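PDB 6HXI: citrate lyase, subunit 1 from Methanosaeta concilii, which probably catalyses, together with its partner subunit, the ATP-dependent conversion of citrate and coenzyme A into oxaloacetate and acetyl-CoA. Local coordinates for residues N31-P37 / S104-P110; F132-D136 / K167-E171; D163-K167 / V179-T184; D174-V179 / F203-R208. All blocks are in the same frame, centred on the assembly; numbering follows the deposited sequence.

Contact 1: residues N31-P37 / S104-P110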
# COMPACT_ATOMS: atom_id res chain seq x y z
N ASN C 31 4.63 14.31 -70.93
CA ASN C 31 4.55 15.72 -71.38
C ASN C 31 3.11 16.22 -71.38
O ASN C 31 2.40 16.11 -72.38
CB ASN C 31 5.23 15.95 -72.74
CG ASN C 31 6.67 15.52 -72.84
OD1 ASN C 31 7.02 14.67 -73.65
ND2 ASN C 31 7.55 16.07 -72.01
N LEU C 32 2.69 16.76 -70.23
CA LEU C 32 1.34 17.27 -70.01
C LEU C 32 1.36 18.58 -69.20
O LEU C 32 2.16 18.74 -68.27
CB LEU C 32 0.49 16.22 -69.27
CG LEU C 32 0.33 14.85 -69.92
CD1 LEU C 32 0.34 13.77 -68.89
CD2 LEU C 32 -0.94 14.78 -70.74
N ALA C 33 0.46 19.50 -69.56
CA ALA C 33 0.30 20.79 -68.91
C ALA C 33 -1.19 21.11 -68.77
O ALA C 33 -1.92 21.03 -69.77
CB ALA C 33 1.01 21.88 -69.71
N LEU C 34 -1.64 21.44 -67.55
CA LEU C 34 -3.03 21.81 -67.30
C LEU C 34 -3.13 23.30 -67.04
O LEU C 34 -2.38 23.83 -66.21
CB LEU C 34 -3.66 21.00 -66.15
CG LEU C 34 -5.19 21.16 -65.94
CD1 LEU C 34 -5.99 20.44 -67.03
CD2 LEU C 34 -5.61 20.69 -64.58
N VAL C 35 -4.07 23.98 -67.72
CA VAL C 35 -4.30 25.42 -67.59
C VAL C 35 -5.67 25.72 -66.97
O VAL C 35 -6.70 25.58 -67.63
CB VAL C 35 -4.06 26.17 -68.94
CG1 VAL C 35 -4.36 27.66 -68.82
CG2 VAL C 35 -2.63 25.96 -69.43
N GLY C 36 -5.64 26.12 -65.69
CA GLY C 36 -6.81 26.49 -64.91
C GLY C 36 -7.06 27.99 -64.93
O GLY C 36 -6.36 28.71 -65.64
N PRO C 37 -8.04 28.52 -64.15
CA PRO C 37 -8.28 29.97 -64.16
C PRO C 37 -7.13 30.79 -63.58
O PRO C 37 -6.66 31.72 -64.24
CB PRO C 37 -9.58 30.15 -63.36
CG PRO C 37 -10.12 28.78 -63.14
CD PRO C 37 -8.98 27.82 -63.24
N SER C 104 -12.92 26.68 -68.30
CA SER C 104 -11.92 27.07 -67.30
C SER C 104 -10.65 26.20 -67.25
O SER C 104 -9.62 26.67 -66.76
CB SER C 104 -12.54 27.16 -65.91
OG SER C 104 -13.54 28.17 -65.85
N TYR C 105 -10.74 24.94 -67.71
CA TYR C 105 -9.60 24.01 -67.69
C TYR C 105 -9.25 23.50 -69.08
O TYR C 105 -10.13 23.05 -69.81
CB TYR C 105 -9.81 22.88 -66.68
CG TYR C 105 -9.87 23.39 -65.25
CD1 TYR C 105 -8.72 23.55 -64.49
CD2 TYR C 105 -11.10 23.71 -64.66
CE1 TYR C 105 -8.77 24.04 -63.19
CE2 TYR C 105 -11.16 24.21 -63.36
CZ TYR C 105 -10.00 24.37 -62.62
OH TYR C 105 -10.06 24.83 -61.33
N PHE C 106 -7.96 23.60 -69.44
CA PHE C 106 -7.44 23.21 -70.76
C PHE C 106 -6.18 22.37 -70.66
O PHE C 106 -5.26 22.69 -69.89
CB PHE C 106 -7.14 24.45 -71.63
CG PHE C 106 -8.33 25.34 -71.89
CD1 PHE C 106 -8.66 26.36 -71.00
CD2 PHE C 106 -9.12 25.16 -73.01
CE1 PHE C 106 -9.79 27.17 -71.22
CE2 PHE C 106 -10.24 25.97 -73.23
CZ PHE C 106 -10.56 26.97 -72.34
N LEU C 107 -6.11 21.31 -71.47
CA LEU C 107 -4.94 20.44 -71.49
C LEU C 107 -4.02 20.79 -72.67
O LEU C 107 -4.50 20.94 -73.80
CB LEU C 107 -5.36 18.95 -71.52
CG LEU C 107 -4.26 17.90 -71.78
CD1 LEU C 107 -3.32 17.72 -70.58
CD2 LEU C 107 -4.86 16.58 -72.19
N ILE C 108 -2.71 20.92 -72.39
CA ILE C 108 -1.68 21.14 -73.41
C ILE C 108 -0.77 19.91 -73.46
O ILE C 108 -0.26 19.44 -72.43
CB ILE C 108 -0.89 22.49 -73.34
CG1 ILE C 108 -1.82 23.67 -72.98
CG2 ILE C 108 -0.16 22.75 -74.68
CD1 ILE C 108 -1.11 24.90 -72.48
N GLU C 109 -0.61 19.37 -74.66
CA GLU C 109 0.22 18.20 -74.89
C GLU C 109 0.88 18.21 -76.29
O GLU C 109 0.39 18.91 -77.18
CB GLU C 109 -0.60 16.91 -74.67
CG GLU C 109 -1.69 16.66 -75.69
CD GLU C 109 -2.44 15.35 -75.53
OE1 GLU C 109 -1.99 14.50 -74.72
OE2 GLU C 109 -3.46 15.16 -76.22
N PRO C 110 1.97 17.43 -76.53
CA PRO C 110 2.58 17.40 -77.87
C PRO C 110 1.67 16.79 -78.94
O PRO C 110 0.90 15.87 -78.66
CB PRO C 110 3.85 16.57 -77.68
CG PRO C 110 3.59 15.73 -76.49
CD PRO C 110 2.70 16.53 -75.60
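V35 CG2 lies 3.6 Å from I108 CD1 at the apolar centre of this contact, and the methyl of A33 meets its cross-strand neighbour at 4.1 Å, A33 CB to I108 CB. V35 also sits beside F106 (CB to CB 4.4 Å), so A33, V35, F106 and I108 form a continuous apolar surface on one face. The opposite face carries L34 and L107; at its margin L32 CD2 reaches L107 CD1 at 3.8 Å, and L34 CD2 approaches Y105 CD1 at 4.2 Å. One antiparallel pairing thus serves two hydrophobic layers at once. Between the faces runs the polar backbone. A33 and I108 form a hydrogen-bonded pair (A33 N to I108 O 3.0 Å, I108 N to A33 O 2.7 Å), as do V35 and F106 (V35 N to F106 O 2.8 Å, F106 N to V35 O 3.0 Å), with L34 and L107 as the non-hydrogen-bonded pair between them. Past the strand end, G36 CA lies 3.5 Å from Y105 CD1, where a beta carbon would clash with the ring. E109 turns its carboxylate to a salt bridge with K12. Strand 33-35 is outermost in a four-stranded antiparallel sheet of the ATP-grasp region; strand 106-110 also pairs with strand 56-60, helix 79-89 covers the V35 and I108 face, and helix 8-18 covers L34 and L107.

Contact 2: residues F132-D136 / K167-E171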
# COMPACT_ATOMS: atom_id res chain seq x y z
N PHE C 132 -12.80 -3.69 -74.51
CA PHE C 132 -13.37 -3.43 -75.83
C PHE C 132 -12.27 -2.91 -76.74
O PHE C 132 -11.48 -2.06 -76.32
CB PHE C 132 -14.55 -2.43 -75.74
CG PHE C 132 -15.64 -2.87 -74.79
CD1 PHE C 132 -16.61 -3.78 -75.19
CD2 PHE C 132 -15.66 -2.41 -73.48
CE1 PHE C 132 -17.60 -4.21 -74.29
CE2 PHE C 132 -16.65 -2.85 -72.59
CZ PHE C 132 -17.62 -3.74 -73.00
N PHE C 133 -12.18 -3.46 -77.96
CA PHE C 133 -11.17 -3.06 -78.92
C PHE C 133 -11.74 -2.98 -80.33
O PHE C 133 -12.53 -3.84 -80.74
CB PHE C 133 -9.94 -4.01 -78.89
CG PHE C 133 -8.86 -3.69 -79.91
CD1 PHE C 133 -7.91 -2.72 -79.66
CD2 PHE C 133 -8.82 -4.36 -81.13
CE1 PHE C 133 -6.94 -2.39 -80.61
CE2 PHE C 133 -7.85 -4.03 -82.09
CZ PHE C 133 -6.90 -3.06 -81.81
N SER C 134 -11.31 -1.96 -81.08
CA SER C 134 -11.66 -1.76 -82.48
C SER C 134 -10.51 -1.09 -83.24
O SER C 134 -9.63 -0.48 -82.62
CB SER C 134 -12.95 -0.96 -82.62
OG SER C 134 -13.44 -1.02 -83.95
N MET C 135 -10.49 -1.23 -84.57
CA MET C 135 -9.42 -0.60 -85.37
C MET C 135 -9.91 0.69 -86.03
O MET C 135 -9.19 1.30 -86.83
CB MET C 135 -8.78 -1.59 -86.35
CG MET C 135 -8.02 -2.70 -85.65
SD MET C 135 -7.59 -4.10 -86.70
CE MET C 135 -9.16 -4.42 -87.47
N ASP C 136 -11.11 1.14 -85.61
CA ASP C 136 -11.78 2.36 -86.05
C ASP C 136 -12.02 3.27 -84.84
O ASP C 136 -13.11 3.26 -84.25
CB ASP C 136 -13.08 2.04 -86.81
CG ASP C 136 -12.91 1.05 -87.95
OD1 ASP C 136 -12.22 1.40 -88.95
OD2 ASP C 136 -13.47 -0.07 -87.86
N LYS C 167 -7.61 -11.78 -81.08
CA LYS C 167 -8.10 -10.44 -81.34
C LYS C 167 -8.21 -10.32 -82.89
O LYS C 167 -8.21 -11.35 -83.58
CB LYS C 167 -7.05 -9.47 -80.80
CG LYS C 167 -7.58 -8.09 -80.41
CD LYS C 167 -6.77 -7.44 -79.29
CE LYS C 167 -5.35 -7.09 -79.67
NZ LYS C 167 -4.41 -8.22 -79.45
N LEU C 168 -8.27 -9.08 -83.44
CA LEU C 168 -8.43 -8.85 -84.87
C LEU C 168 -7.23 -9.30 -85.72
O LEU C 168 -6.10 -8.87 -85.48
CB LEU C 168 -8.81 -7.39 -85.16
CG LEU C 168 -10.28 -7.05 -84.86
CD1 LEU C 168 -10.43 -5.71 -84.19
CD2 LEU C 168 -11.16 -7.18 -86.11
N PRO C 169 -7.49 -10.19 -86.72
CA PRO C 169 -6.39 -10.67 -87.59
C PRO C 169 -5.82 -9.60 -88.52
O PRO C 169 -4.63 -9.66 -88.85
CB PRO C 169 -7.03 -11.82 -88.38
CG PRO C 169 -8.48 -11.51 -88.39
CD PRO C 169 -8.79 -10.78 -87.12
N ALA C 170 -6.65 -8.61 -88.92
CA ALA C 170 -6.31 -7.47 -89.78
C ALA C 170 -5.09 -6.66 -89.31
O ALA C 170 -4.44 -6.02 -90.14
CB ALA C 170 -7.52 -6.56 -89.94
N GLU C 171 -4.78 -6.71 -87.99
CA GLU C 171 -3.64 -6.05 -87.35
C GLU C 171 -2.33 -6.61 -87.87
O GLU C 171 -2.27 -7.78 -88.28
CB GLU C 171 -3.68 -6.28 -85.84
CG GLU C 171 -4.42 -5.20 -85.08
CD GLU C 171 -4.71 -5.68 -83.67
OE1 GLU C 171 -3.78 -5.66 -82.84
OE2 GLU C 171 -5.85 -6.15 -83.43
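In this ATP-grasp domain, the end of a strand in the six-stranded antiparallel sheet packs against a loop closed by a type I beta turn, L168 to E171. The contact illustrates how side chains alone can tie a loop to a sheet, since even the nearest CA atoms of the two segments are about 8 Å apart. F133 leads: K167 CD lies over one face of its ring, while L168 CD1 approaches the ring edge, 3.7 Å from F133 CD2. The aliphatic part of the lysine thus serves as hydrophobic cover. Next in sequence, S134 directs its CA-to-CB bond away from the loop, and its hydroxyl is hydrogen-bonded to the K147 carbonyl. M135, already past the strand, points back to the turn and has the most surface covered of any residue here. Its terminal methyl touches two loop residues at once, with M135 CE 3.7 Å from both L168 CD2 and A170 CB. The thioether lies against the stem of the last turn residue, M135 SD standing 3.7 Å from E171 CG.

Contact 3: residues D163-K167 / V179-T184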
# COMPACT_ATOMS: atom_id res chain seq x y z
N ASP C 163 -5.85 -15.95 -73.38
CA ASP C 163 -4.99 -15.74 -74.55
C ASP C 163 -5.61 -14.55 -75.28
O ASP C 163 -6.54 -14.72 -76.07
CB ASP C 163 -4.94 -16.99 -75.44
CG ASP C 163 -4.30 -16.75 -76.80
OD1 ASP C 163 -3.09 -16.44 -76.84
OD2 ASP C 163 -5.02 -16.83 -77.82
N VAL C 164 -5.14 -13.33 -74.94
CA VAL C 164 -5.61 -12.05 -75.50
C VAL C 164 -5.30 -11.99 -77.00
O VAL C 164 -6.08 -11.41 -77.75
CB VAL C 164 -5.09 -10.81 -74.71
CG1 VAL C 164 -5.57 -9.51 -75.34
CG2 VAL C 164 -5.50 -10.86 -73.24
N GLY C 165 -4.23 -12.68 -77.41
CA GLY C 165 -3.78 -12.83 -78.80
C GLY C 165 -4.92 -12.94 -79.79
O GLY C 165 -4.94 -12.20 -80.77
N SER C 166 -5.91 -13.83 -79.50
CA SER C 166 -7.13 -14.01 -80.30
C SER C 166 -8.00 -12.72 -80.22
O SER C 166 -8.92 -12.58 -79.41
CB SER C 166 -7.87 -15.26 -79.87
OG SER C 166 -7.00 -16.38 -79.90
N LYS C 167 -7.61 -11.78 -81.08
CA LYS C 167 -8.10 -10.44 -81.34
C LYS C 167 -8.21 -10.32 -82.89
O LYS C 167 -8.21 -11.35 -83.58
CB LYS C 167 -7.05 -9.47 -80.80
CG LYS C 167 -7.58 -8.09 -80.41
CD LYS C 167 -6.77 -7.44 -79.29
CE LYS C 167 -5.35 -7.09 -79.67
NZ LYS C 167 -4.41 -8.22 -79.45
N VAL C 179 -0.36 -4.70 -79.37
CA VAL C 179 -1.69 -4.32 -78.87
C VAL C 179 -2.11 -5.29 -77.75
O VAL C 179 -2.67 -4.86 -76.75
CB VAL C 179 -2.77 -4.15 -79.98
CG1 VAL C 179 -4.08 -3.65 -79.40
CG2 VAL C 179 -2.30 -3.19 -81.07
N GLU C 180 -1.84 -6.61 -77.94
CA GLU C 180 -2.12 -7.69 -76.98
C GLU C 180 -1.43 -7.34 -75.65
O GLU C 180 -2.09 -7.35 -74.62
CB GLU C 180 -1.59 -9.03 -77.54
CG GLU C 180 -1.54 -10.19 -76.55
CD GLU C 180 -0.88 -11.46 -77.07
OE1 GLU C 180 0.14 -11.35 -77.79
OE2 GLU C 180 -1.36 -12.56 -76.73
N GLU C 181 -0.14 -6.96 -75.71
CA GLU C 181 0.69 -6.57 -74.58
C GLU C 181 0.20 -5.26 -73.95
O GLU C 181 0.19 -5.14 -72.71
CB GLU C 181 2.17 -6.49 -74.98
CG GLU C 181 2.90 -7.83 -74.86
CD GLU C 181 3.89 -8.20 -75.96
OE1 GLU C 181 4.84 -7.42 -76.20
OE2 GLU C 181 3.74 -9.30 -76.53
N PHE C 182 -0.20 -4.28 -74.80
CA PHE C 182 -0.68 -2.99 -74.34
C PHE C 182 -2.01 -3.07 -73.58
O PHE C 182 -2.14 -2.43 -72.52
CB PHE C 182 -0.75 -1.96 -75.49
CG PHE C 182 -1.50 -0.69 -75.15
CD1 PHE C 182 -0.99 0.23 -74.24
CD2 PHE C 182 -2.77 -0.46 -75.67
CE1 PHE C 182 -1.71 1.37 -73.89
CE2 PHE C 182 -3.50 0.68 -75.32
CZ PHE C 182 -2.95 1.59 -74.44
N ILE C 183 -2.98 -3.83 -74.12
CA ILE C 183 -4.31 -3.95 -73.48
C ILE C 183 -4.25 -4.86 -72.24
O ILE C 183 -5.04 -4.66 -71.31
CB ILE C 183 -5.45 -4.30 -74.48
CG1 ILE C 183 -5.43 -5.78 -74.92
CG2 ILE C 183 -5.44 -3.34 -75.69
CD1 ILE C 183 -6.69 -6.20 -75.73
N THR C 184 -3.25 -5.79 -72.19
CA THR C 184 -3.00 -6.67 -71.04
C THR C 184 -2.48 -5.81 -69.88
O THR C 184 -2.92 -5.99 -68.75
CB THR C 184 -2.08 -7.86 -71.43
OG1 THR C 184 -2.80 -8.71 -72.32
CG2 THR C 184 -1.61 -8.69 -70.24
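V164 lays its isopropyl group against the helix, V164 CG1 touching I183 CD1 at 3.5 Å and V164 CG2 lying 3.6 Å from T184 OG1. The threonine hydroxyl is satisfied within the helix, T184 OG1 donating to E180 O at 2.8 Å, while the valine packs beside it. Beside this, the long arm of K167 bends along the same helical surface: K167 CE is 3.7 Å from V179 CG1 and K167 CD is 3.8 Å from I183 CD1. E180 extends across to the loop until its carboxylate stands 3.0 Å from the backbone, E180 OE2 to G165 N. The loop is compact in its own right, with S166 at the centre of an inverse gamma turn and its hydroxyl bonded to D163 (S166 OG to D163 OD2 2.9 Å). V164 and K167 of the loop and I183 of the helix reach strand 149-154, so the loop helps fill the space between helix and sheet edge, an example of the helix-on-antiparallel-sheet packing of the alpha+beta ATP-grasp fold.

Contact 4: residues D174-V179 / F203-R208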
# COMPACT_ATOMS: atom_id res chain seq x y z
N ASP C 174 3.71 -7.65 -85.93
CA ASP C 174 4.28 -7.03 -84.74
C ASP C 174 3.21 -6.26 -83.97
O ASP C 174 3.20 -6.34 -82.74
CB ASP C 174 5.46 -6.10 -85.10
CG ASP C 174 6.62 -6.77 -85.82
OD1 ASP C 174 7.16 -7.77 -85.29
OD2 ASP C 174 7.04 -6.25 -86.89
N LYS C 175 2.29 -5.54 -84.69
CA LYS C 175 1.21 -4.75 -84.08
C LYS C 175 0.27 -5.58 -83.21
O LYS C 175 0.01 -5.18 -82.08
CB LYS C 175 0.42 -3.92 -85.11
CG LYS C 175 0.87 -2.46 -85.22
CD LYS C 175 2.18 -2.27 -86.01
CE LYS C 175 2.63 -0.83 -86.06
NZ LYS C 175 3.99 -0.69 -86.64
N ARG C 176 -0.19 -6.76 -83.71
CA ARG C 176 -1.07 -7.66 -82.95
C ARG C 176 -0.47 -8.03 -81.60
O ARG C 176 -1.21 -8.01 -80.61
CB ARG C 176 -1.42 -8.91 -83.73
CG ARG C 176 -2.61 -9.68 -83.17
CD ARG C 176 -2.70 -11.03 -83.81
NE ARG C 176 -3.99 -11.65 -83.56
CZ ARG C 176 -4.28 -12.92 -83.84
NH1 ARG C 176 -5.49 -13.40 -83.58
NH2 ARG C 176 -3.37 -13.71 -84.39
N ALA C 177 0.84 -8.33 -81.53
CA ALA C 177 1.53 -8.66 -80.29
C ALA C 177 1.69 -7.41 -79.39
O ALA C 177 1.61 -7.53 -78.17
CB ALA C 177 2.88 -9.28 -80.58
N LEU C 178 1.91 -6.23 -80.02
CA LEU C 178 2.08 -4.95 -79.32
C LEU C 178 0.79 -4.47 -78.69
O LEU C 178 0.83 -3.90 -77.61
CB LEU C 178 2.66 -3.87 -80.25
CG LEU C 178 4.15 -3.97 -80.61
CD1 LEU C 178 4.43 -3.27 -81.92
CD2 LEU C 178 5.03 -3.42 -79.50
N VAL C 179 -0.36 -4.70 -79.37
CA VAL C 179 -1.69 -4.32 -78.87
C VAL C 179 -2.11 -5.29 -77.75
O VAL C 179 -2.67 -4.86 -76.75
CB VAL C 179 -2.77 -4.15 -79.98
CG1 VAL C 179 -4.08 -3.65 -79.40
CG2 VAL C 179 -2.30 -3.19 -81.07
N PHE C 203 -5.95 5.59 -79.64
CA PHE C 203 -4.56 5.37 -79.30
C PHE C 203 -3.80 5.10 -80.61
O PHE C 203 -4.43 4.76 -81.61
CB PHE C 203 -4.35 4.28 -78.23
CG PHE C 203 -4.51 2.82 -78.59
CD1 PHE C 203 -3.42 2.07 -79.02
CD2 PHE C 203 -5.71 2.16 -78.35
CE1 PHE C 203 -3.56 0.71 -79.30
CE2 PHE C 203 -5.84 0.79 -78.63
CZ PHE C 203 -4.76 0.08 -79.10
N THR C 204 -2.48 5.34 -80.64
CA THR C 204 -1.64 5.14 -81.82
C THR C 204 -0.24 4.61 -81.46
O THR C 204 0.06 4.35 -80.29
CB THR C 204 -1.57 6.43 -82.70
OG1 THR C 204 -2.87 6.99 -82.85
CG2 THR C 204 -0.96 6.18 -84.08
N PHE C 205 0.60 4.45 -82.49
CA PHE C 205 1.97 4.00 -82.44
C PHE C 205 2.97 5.11 -82.77
O PHE C 205 2.72 5.94 -83.66
CB PHE C 205 2.17 2.80 -83.39
CG PHE C 205 1.51 1.54 -82.88
CD1 PHE C 205 2.19 0.69 -82.01
CD2 PHE C 205 0.21 1.22 -83.24
CE1 PHE C 205 1.59 -0.47 -81.54
CE2 PHE C 205 -0.40 0.06 -82.76
CZ PHE C 205 0.29 -0.78 -81.90
N SER C 206 4.07 5.13 -82.02
CA SER C 206 5.22 6.02 -82.16
C SER C 206 6.37 5.04 -82.29
O SER C 206 6.98 4.65 -81.28
CB SER C 206 5.38 6.90 -80.92
OG SER C 206 6.29 7.96 -81.16
N GLY C 207 6.57 4.54 -83.51
CA GLY C 207 7.54 3.50 -83.80
C GLY C 207 7.00 2.17 -83.31
O GLY C 207 5.95 1.71 -83.79
N ARG C 208 7.67 1.57 -82.31
CA ARG C 208 7.23 0.32 -81.67
C ARG C 208 6.64 0.64 -80.29
O ARG C 208 6.34 -0.27 -79.51
CB ARG C 208 8.37 -0.71 -81.58
CG ARG C 208 8.69 -1.40 -82.91
CD ARG C 208 9.41 -2.72 -82.74
NE ARG C 208 8.50 -3.86 -82.79
CZ ARG C 208 7.98 -4.47 -81.73
NH1 ARG C 208 8.29 -4.06 -80.50
NH2 ARG C 208 7.16 -5.50 -81.88
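Helix-on-sheet packing in the ATP-grasp domain is exemplified where helix 173-192 crosses the end of strand 195-206, their local axes 11.2 Å apart at an angle of 121°. That spacing is wide enough for a layer of large side chains, and F205, R208 and L178 account for most of the surface buried. F205 projects from the strand toward the helix and is enclosed on several sides. K175 CG covers one ring face in a CH-pi contact, 4.0 Å from the centroid of the F205 ring, while L178 CB and V179 CG2 come to the ring edge, at 3.8 Å from F205 CE1 and 3.6 Å from F205 CZ respectively. V179 continues the apolar seam to the next inward-facing residue of the strand, V179 CG1 lying 3.8 Å from F203 CZ. At the exposed end the chain turns toward strand 209-220, with G207 at positive phi, and R208 folds back over the helix. Its guanidinium places one face against L178 CD1 and its edge near D174 CB. The charges of D174 and R208 lie near one another without forming a salt bridge, and the arginine packs over the leucine. L178 is thereby held between aromatic ring and guanidinium, with L178 CD2 3.4 Å from R208 O and 3.5 Å from R208 NH1.

How the contacts relate
All four contacts lie in the ATP-grasp region but divide between two antiparallel sheets. Contact 1 comes first, in the four-stranded sheet, its centre 27 to 32 Å from the others and its nearest atoms about 9 Å from contact 4. Contacts 2, 3 and 4 cluster, centres 10 to 12 Å apart, where helix 173-192 and the loop before it cover one face of the six-stranded sheet, touching strands 128-134 and 195-206. In sequence, contact 2 closes before contact 4 opens, contact 3 begins on the loop where contact 2 ends, and segments of contacts 3 and 4 alternate. Contacts 2 and 3 share K167, contacts 3 and 4 share V179, and V179 CG1 lies 3.4 Å from F133 CE1.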